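PDB 6R1J: uncharacterized protein, which is AhlC, a component of the tripartite alpha-pore-forming toxin AHL of Aeromonas hydrophila, and probably takes part in assembling the pore on target membranes. Local coordinates for residues L44-Q47 and V48-M51; S181-E184 and G185-N188; V85-V88 and Q89-A93. The protein carries 3 engineered substitutions. All blocks are in the same frame, centred on the assembly; numbering follows the deposited sequence.

Contact 1 (L44-Q47 and V48-M51)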
loop_
_atom_site.group_PDB
_atom_site.type_symbol
_atom_site.label_atom_id
_atom_site.label_comp_id
_atom_site.label_asym_id
_atom_site.label_seq_id
_atom_site.Cartn_x
_atom_site.Cartn_y
_atom_site.Cartn_z
ATOM N N LEU A 44 8.211 -7.488 -28.488
ATOM C CA LEU A 44 8.579 -6.048 -28.485
ATOM C C LEU A 44 9.962 -5.839 -27.828
ATOM O O LEU A 44 10.749 -5.071 -28.423
ATOM C CB LEU A 44 7.470 -5.225 -27.824
ATOM C CG LEU A 44 7.777 -3.739 -27.591
ATOM C CD1 LEU A 44 7.924 -2.982 -28.894
ATOM C CD2 LEU A 44 6.694 -3.095 -26.722
ATOM N N LEU A 45 10.314 -6.531 -26.745
ATOM C CA LEU A 45 11.617 -6.245 -26.082
ATOM C C LEU A 45 12.774 -6.615 -27.016
ATOM O O LEU A 45 13.743 -5.874 -27.053
ATOM C CB LEU A 45 11.688 -6.863 -24.694
ATOM C CG LEU A 45 10.633 -6.345 -23.715
ATOM C CD1 LEU A 45 10.870 -6.908 -22.339
ATOM C CD2 LEU A 45 10.568 -4.825 -23.681
ATOM N N PRO A 46 12.734 -7.705 -27.818
ATOM C CA PRO A 46 13.749 -7.920 -28.861
ATOM C C PRO A 46 13.830 -6.769 -29.882
ATOM O O PRO A 46 14.926 -6.399 -30.259
ATOM C CB PRO A 46 13.329 -9.266 -29.488
ATOM C CG PRO A 46 12.642 -9.976 -28.335
ATOM C CD PRO A 46 11.839 -8.865 -27.683
ATOM N N GLN A 47 12.701 -6.184 -30.306
ATOM C CA GLN A 47 12.687 -5.038 -31.237
ATOM C C GLN A 47 13.301 -3.820 -30.541
ATOM O O GLN A 47 13.997 -3.027 -31.230
ATOM C CB GLN A 47 11.292 -4.688 -31.764
ATOM C CG GLN A 47 10.672 -5.759 -32.656
ATOM C CD GLN A 47 9.211 -5.472 -32.929
ATOM O OE1 GLN A 47 8.501 -4.886 -32.117
ATOM N NE2 GLN A 47 8.729 -5.916 -34.075
ATOM N N VAL A 48 13.089 -3.656 -29.240
ATOM C CA VAL A 48 13.752 -2.548 -28.492
ATOM C C VAL A 48 15.266 -2.815 -28.481
ATOM O O VAL A 48 16.029 -1.848 -28.642
ATOM C CB VAL A 48 13.208 -2.343 -27.068
ATOM C CG1 VAL A 48 14.035 -1.320 -26.313
ATOM C CG2 VAL A 48 11.732 -1.959 -27.081
ATOM N N GLN A 49 15.700 -4.051 -28.251
ATOM C CA GLN A 49 17.162 -4.349 -28.229
ATOM C C GLN A 49 17.757 -4.100 -29.633
ATOM O O GLN A 49 18.810 -3.503 -29.714
ATOM C CB GLN A 49 17.416 -5.753 -27.703
ATOM C CG GLN A 49 17.080 -5.895 -26.222
ATOM C CD GLN A 49 16.845 -7.325 -25.822
ATOM O OE1 GLN A 49 16.273 -8.099 -26.597
ATOM N NE2 GLN A 49 17.276 -7.676 -24.614
ATOM N N THR A 50 17.063 -4.465 -30.711
ATOM C CA THR A 50 17.501 -4.197 -32.095
ATOM C C THR A 50 17.624 -2.679 -32.296
ATOM O O THR A 50 18.654 -2.219 -32.824
ATOM C CB THR A 50 16.573 -4.878 -33.115
ATOM O OG1 THR A 50 16.793 -6.272 -32.942
ATOM C CG2 THR A 50 16.842 -4.501 -34.556
ATOM N N MET A 51 16.639 -1.915 -31.843
ATOM C CA MET A 51 16.619 -0.455 -32.022
ATOM C C MET A 51 17.838 0.148 -31.335
ATOM O O MET A 51 18.474 1.032 -31.944
ATOM C CB MET A 51 15.353 0.177 -31.462
ATOM C CG MET A 51 15.435 1.662 -31.441
ATOM S SD MET A 51 14.530 2.428 -30.114
ATOM C CE MET A 51 15.620 2.018 -28.758
HETATM O O HOH W 1 16.815 -8.242 -30.805
#
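Leu44 and Val48 meet one turn apart along helix 28-70: CD1 of Leu44 comes within 4.3 Å of CG2 of Val48, a loose apolar contact. CG2 of Val48 stands beside its own backbone N, opposite the carbonyl carbon, with CG1 anti to that N (chi1 173°); this places CG2 over the preceding turn, 3.5 Å from Leu44 O. The same oxygen accepts Val48 N at 2.9 Å, so the methyl group and the amide of one residue both adjoin a single carbonyl.

On another face, the side chain of Gln49, extended beyond CG, runs back along the helix. Its OE1 comes to rest 3.4 Å from CA of Pro46, while its CG lies at the same distance from Leu45 O, which Gln49 N already uses as acceptor. Pro46 O accepts Thr50 N at 2.9 Å, tilted 20° from the carbonyl plane, and a water that donates to it at 2.7 Å. This water is also hydrogen-bonded to Thr50 OG1, bridging backbone and side chain on the exposed side.

Pro46 has no amide hydrogen to give the preceding turn, and the helix kinks there. Val48 reaches Thr102 of helix 78-157 and Ile10 of helix 5-21, while Leu44 and Leu45 pack on helix 163-236. This part of helix 28-70 is a proline-kinked, amphipathic stretch of an elongated alpha-helical bundle, apolar side chains inward and a hydrated carbonyl outward.

Contact 2 (S181-E184 and G185-N188)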
loop_
_atom_site.group_PDB
_atom_site.type_symbol
_atom_site.label_atom_id
_atom_site.label_comp_id
_atom_site.label_asym_id
_atom_site.label_seq_id
_atom_site.Cartn_x
_atom_site.Cartn_y
_atom_site.Cartn_z
ATOM N N SER A 181 -21.902 -21.198 8.755
ATOM C CA SER A 181 -20.697 -21.885 8.205
ATOM C C SER A 181 -20.524 -21.529 6.724
ATOM O O SER A 181 -19.376 -21.364 6.283
ATOM C CB SER A 181 -20.750 -23.377 8.387
ATOM O OG SER A 181 -20.699 -23.708 9.765
ATOM N N SER A 182 -21.617 -21.387 5.982
ATOM C CA SER A 182 -21.578 -21.065 4.537
ATOM C C SER A 182 -21.073 -19.619 4.371
ATOM O O SER A 182 -20.155 -19.395 3.579
ATOM C CB SER A 182 -22.909 -21.307 3.877
ATOM O OG SER A 182 -22.855 -21.003 2.491
ATOM N N LEU A 183 -21.641 -18.673 5.118
ATOM C CA LEU A 183 -21.261 -17.248 5.039
ATOM C C LEU A 183 -19.810 -17.066 5.511
ATOM O O LEU A 183 -19.150 -16.189 4.966
ATOM C CB LEU A 183 -22.261 -16.417 5.856
ATOM C CG LEU A 183 -23.629 -16.235 5.197
ATOM C CD1 LEU A 183 -24.671 -15.748 6.205
ATOM C CD2 LEU A 183 -23.537 -15.273 4.023
ATOM N N GLU A 184 -19.326 -17.842 6.479
ATOM C CA GLU A 184 -17.914 -17.721 6.914
ATOM C C GLU A 184 -17.029 -18.141 5.735
ATOM O O GLU A 184 -16.020 -17.463 5.470
ATOM C CB GLU A 184 -17.611 -18.591 8.134
ATOM C CG GLU A 184 -18.192 -18.057 9.421
ATOM C CD GLU A 184 -18.185 -19.030 10.597
ATOM O OE1 GLU A 184 -17.994 -20.253 10.397
ATOM O OE2 GLU A 184 -18.364 -18.553 11.716
ATOM N N GLY A 185 -17.419 -19.213 5.045
ATOM C CA GLY A 185 -16.678 -19.754 3.891
ATOM C C GLY A 185 -16.689 -18.759 2.749
ATOM O O GLY A 185 -15.632 -18.596 2.107
ATOM N N GLN A 186 -17.838 -18.119 2.507
ATOM C CA GLN A 186 -17.995 -17.097 1.444
ATOM C C GLN A 186 -17.136 -15.866 1.766
ATOM O O GLN A 186 -16.509 -15.329 0.836
ATOM C CB GLN A 186 -19.456 -16.704 1.273
ATOM C CG GLN A 186 -20.281 -17.821 0.667
ATOM C CD GLN A 186 -21.745 -17.466 0.654
ATOM O OE1 GLN A 186 -22.131 -16.396 0.190
ATOM N NE2 GLN A 186 -22.566 -18.376 1.165
ATOM N N VAL A 187 -17.129 -15.414 3.020
ATOM C CA VAL A 187 -16.305 -14.242 3.412
ATOM C C VAL A 187 -14.831 -14.627 3.233
ATOM O O VAL A 187 -14.109 -13.837 2.610
ATOM C CB VAL A 187 -16.628 -13.742 4.826
ATOM C CG1 VAL A 187 -15.594 -12.736 5.329
ATOM C CG2 VAL A 187 -18.020 -13.138 4.860
ATOM N N ASN A 188 -14.423 -15.811 3.684
ATOM C CA ASN A 188 -13.015 -16.268 3.552
ATOM C C ASN A 188 -12.642 -16.276 2.062
ATOM O O ASN A 188 -11.540 -15.804 1.702
ATOM C CB ASN A 188 -12.783 -17.642 4.186
ATOM C CG ASN A 188 -11.308 -17.904 4.454
ATOM O OD1 ASN A 188 -10.734 -17.257 5.317
ATOM N ND2 ASN A 188 -10.714 -18.891 3.804
#
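The side chains of Ser182 and Gln186 are joined by an i to i+4 hydrogen bond, one turn apart on an alpha-helix: Gln186 NE2 donates to Ser182 OG at 3.0 Å. The acceptor lies practically in the amide plane of Gln186, 1° out of it, although the N-H...O angle of 140° shows a bent bond. Two torsions bring the groups together. Ser182 turns OG away from its own N (chi1 -180°), while CG of Gln186 sits beside the backbone N and the extended chain runs back over the previous turn. On that path CG passes 3.3 Å from Ser182 O, the carbonyl that accepts Gln186 N at 2.9 Å, so the side-chain bond is laid alongside the backbone bond of the same two residues.

The backbone series continues with Val187 N on Leu183 O and Asn188 N on Glu184 O, whereas Gly185 N to Ser181 O is longer, at 3.2 Å. Val187 brings CG2 to 3.3 Å from Leu183 O, covering that carbonyl with a methyl group. CD2 of Leu183 approaches OE1 of Gln186 only distantly, at 4.2 Å.

Other polar groups find partners outside the stretch: Glu184 OE2 forms a salt bridge with Arg142, Asn188 ND2 is hydrogen-bonded to Gln8 of the second subunit, and the backbone O of Gly185 also accepts a bond from that Gln8. Within the chain, Leu183 and Val187 touch Asn137 and Leu134 respectively, setting helix 163-236 beside helix 78-157 in the elongated helical bundle, while the second subunit borders the face carrying Gly185 and Asn188.

Contact 3 (V85-V88 and Q89-A93); sequences VDLV and QQEIA
Val88 O receives two backbone donors, Ile92 N at 2.8 Å and, more weakly, Glu91 N at 2.9 Å. The first lies almost in line with the carbonyl, with a C=O...N angle of 168°; the second has an N-H...O angle of just 127°. Glu91 N also makes a weak bond to Leu87 O, so its hydrogen is shared between i-3 and i-4 acceptors. This is a bifurcated bond within an alpha-helix, helix 78-157 of the bundle.

Side chains four residues apart also meet. Val85 and Gln89 run side by side, and CG1 of Val85 rests against the amide end of Gln89, 3.8 Å from NE2. A side chain meets the backbone at Gln90, which, with CG beside its backbone N (chi1 -68°), brings its CG back to within 3.0 Å of Asp86 O, a tight approach beside the backbone bond from Gln90 N.

Leu87 and Glu91 meet at an angle: CD1 of Leu87 touches OE2 of Glu91 at 3.5 Å, placing a methyl against a carboxylate oxygen whose salt bridge is with Arg61. That charge pairing would favour an ionised carboxylate beside the apolar group. On the buried side, Val88 faces Leu62 of helix 28-70 and Ile232 of helix 163-236, and Ile92 reaches Phe58. These two residues also touch each other: CG1 of Val88, anti to its backbone N, lies 3.6 Å from CD1 of Ile92.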
loop_
_atom_site.group_PDB
_atom_site.type_symbol
_atom_site.label_atom_id
_atom_site.label_comp_id
_atom_site.label_asym_id
_atom_site.label_seq_id
_atom_site.Cartn_x
_atom_site.Cartn_y
_atom_site.Cartn_z
ATOM N N VAL A 85 25.500 16.487 -45.878
ATOM C CA VAL A 85 24.189 16.782 -45.242
ATOM C C VAL A 85 23.165 15.810 -45.830
ATOM O O VAL A 85 22.446 15.150 -45.023
ATOM C CB VAL A 85 23.783 18.257 -45.402
ATOM C CG1 VAL A 85 22.348 18.494 -44.982
ATOM C CG2 VAL A 85 24.721 19.181 -44.630
ATOM N N ASP A 86 23.161 15.649 -47.159
ATOM C CA ASP A 86 22.227 14.724 -47.849
ATOM C C ASP A 86 22.474 13.310 -47.345
ATOM O O ASP A 86 21.496 12.619 -47.054
ATOM C CB ASP A 86 22.392 14.683 -49.371
ATOM C CG ASP A 86 21.827 15.869 -50.135
ATOM O OD1 ASP A 86 21.168 16.714 -49.498
ATOM O OD2 ASP A 86 22.051 15.922 -51.384
ATOM N N LEU A 87 23.724 12.859 -47.330
ATOM C CA LEU A 87 24.044 11.481 -46.892
ATOM C C LEU A 87 23.577 11.256 -45.425
ATOM O O LEU A 87 22.982 10.188 -45.126
ATOM C CB LEU A 87 25.548 11.278 -47.035
ATOM C CG LEU A 87 26.051 9.938 -46.514
ATOM C CD1 LEU A 87 25.590 8.816 -47.433
ATOM C CD2 LEU A 87 27.563 9.954 -46.345
ATOM N N VAL A 88 23.839 12.211 -44.535
ATOM C CA VAL A 88 23.481 12.096 -43.083
ATOM C C VAL A 88 21.941 12.098 -42.969
ATOM O O VAL A 88 21.419 11.206 -42.284
ATOM C CB VAL A 88 24.122 13.210 -42.230
ATOM C CG1 VAL A 88 23.596 13.206 -40.796
ATOM C CG2 VAL A 88 25.649 13.125 -42.222
ATOM N N GLN A 89 21.243 13.022 -43.655
ATOM C CA GLN A 89 19.742 13.088 -43.637
ATOM C C GLN A 89 19.163 11.730 -44.069
ATOM O O GLN A 89 18.193 11.268 -43.428
ATOM C CB GLN A 89 19.217 14.250 -44.477
ATOM C CG GLN A 89 19.332 15.590 -43.764
ATOM C CD GLN A 89 18.856 16.763 -44.593
ATOM O OE1 GLN A 89 18.613 16.650 -45.799
ATOM N NE2 GLN A 89 18.761 17.924 -43.958
ATOM N N GLN A 90 19.782 11.065 -45.053
ATOM C CA GLN A 90 19.350 9.744 -45.586
ATOM C C GLN A 90 19.606 8.644 -44.565
ATOM O O GLN A 90 18.881 7.617 -44.559
ATOM C CB GLN A 90 20.112 9.418 -46.869
ATOM C CG GLN A 90 19.741 10.333 -48.028
ATOM C CD GLN A 90 20.629 10.123 -49.235
ATOM O OE1 GLN A 90 21.400 9.163 -49.303
ATOM N NE2 GLN A 90 20.525 11.035 -50.192
ATOM N N GLU A 91 20.642 8.815 -43.750
ATOM C CA GLU A 91 21.007 7.798 -42.749
ATOM C C GLU A 91 20.202 8.016 -41.462
ATOM O O GLU A 91 20.037 7.041 -40.732
ATOM C CB GLU A 91 22.525 7.757 -42.585
ATOM C CG GLU A 91 23.189 7.023 -43.726
ATOM C CD GLU A 91 24.707 7.065 -43.704
ATOM O OE1 GLU A 91 25.281 7.575 -42.716
ATOM O OE2 GLU A 91 25.311 6.600 -44.693
ATOM N N ILE A 92 19.793 9.238 -41.144
ATOM C CA ILE A 92 18.946 9.500 -39.944
ATOM C C ILE A 92 17.542 8.903 -40.181
ATOM O O ILE A 92 17.036 8.236 -39.294
ATOM C CB ILE A 92 18.897 11.017 -39.688
ATOM C CG1 ILE A 92 20.193 11.502 -39.033
ATOM C CG2 ILE A 92 17.685 11.446 -38.866
ATOM C CD1 ILE A 92 20.373 12.978 -39.122
ATOM N N ALA A 93 16.966 9.103 -41.372
ATOM C CA ALA A 93 15.559 8.757 -41.716
ATOM C C ALA A 93 15.181 7.395 -41.159
ATOM O O ALA A 93 14.227 7.326 -40.403
ATOM C CB ALA A 93 15.299 8.809 -43.203
#

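All three contacts are short helical stretches of about two turns, each joining residues one turn apart, on three successive helices of one long bundle: contact 1 on 28-70, contact 3 on 78-157 and contact 2 on 163-236. Contacts 1 and 3 have centres 23 Å apart and nearest atoms about 10 Å apart, but do not touch. Contact 2 lies much farther along the molecule, its centre 49 Å from that of contact 1 and 69 Å from that of contact 3, across the chain's centre from the latter. Of the three, it alone meets another subunit. The side chain of Met51 is about 10 Å, and that of Ile92 about 13 Å, from a bound sodium ion, not necessarily the same one; the sodium site residues, Thr224 and Asp264, belong to none of the contacts.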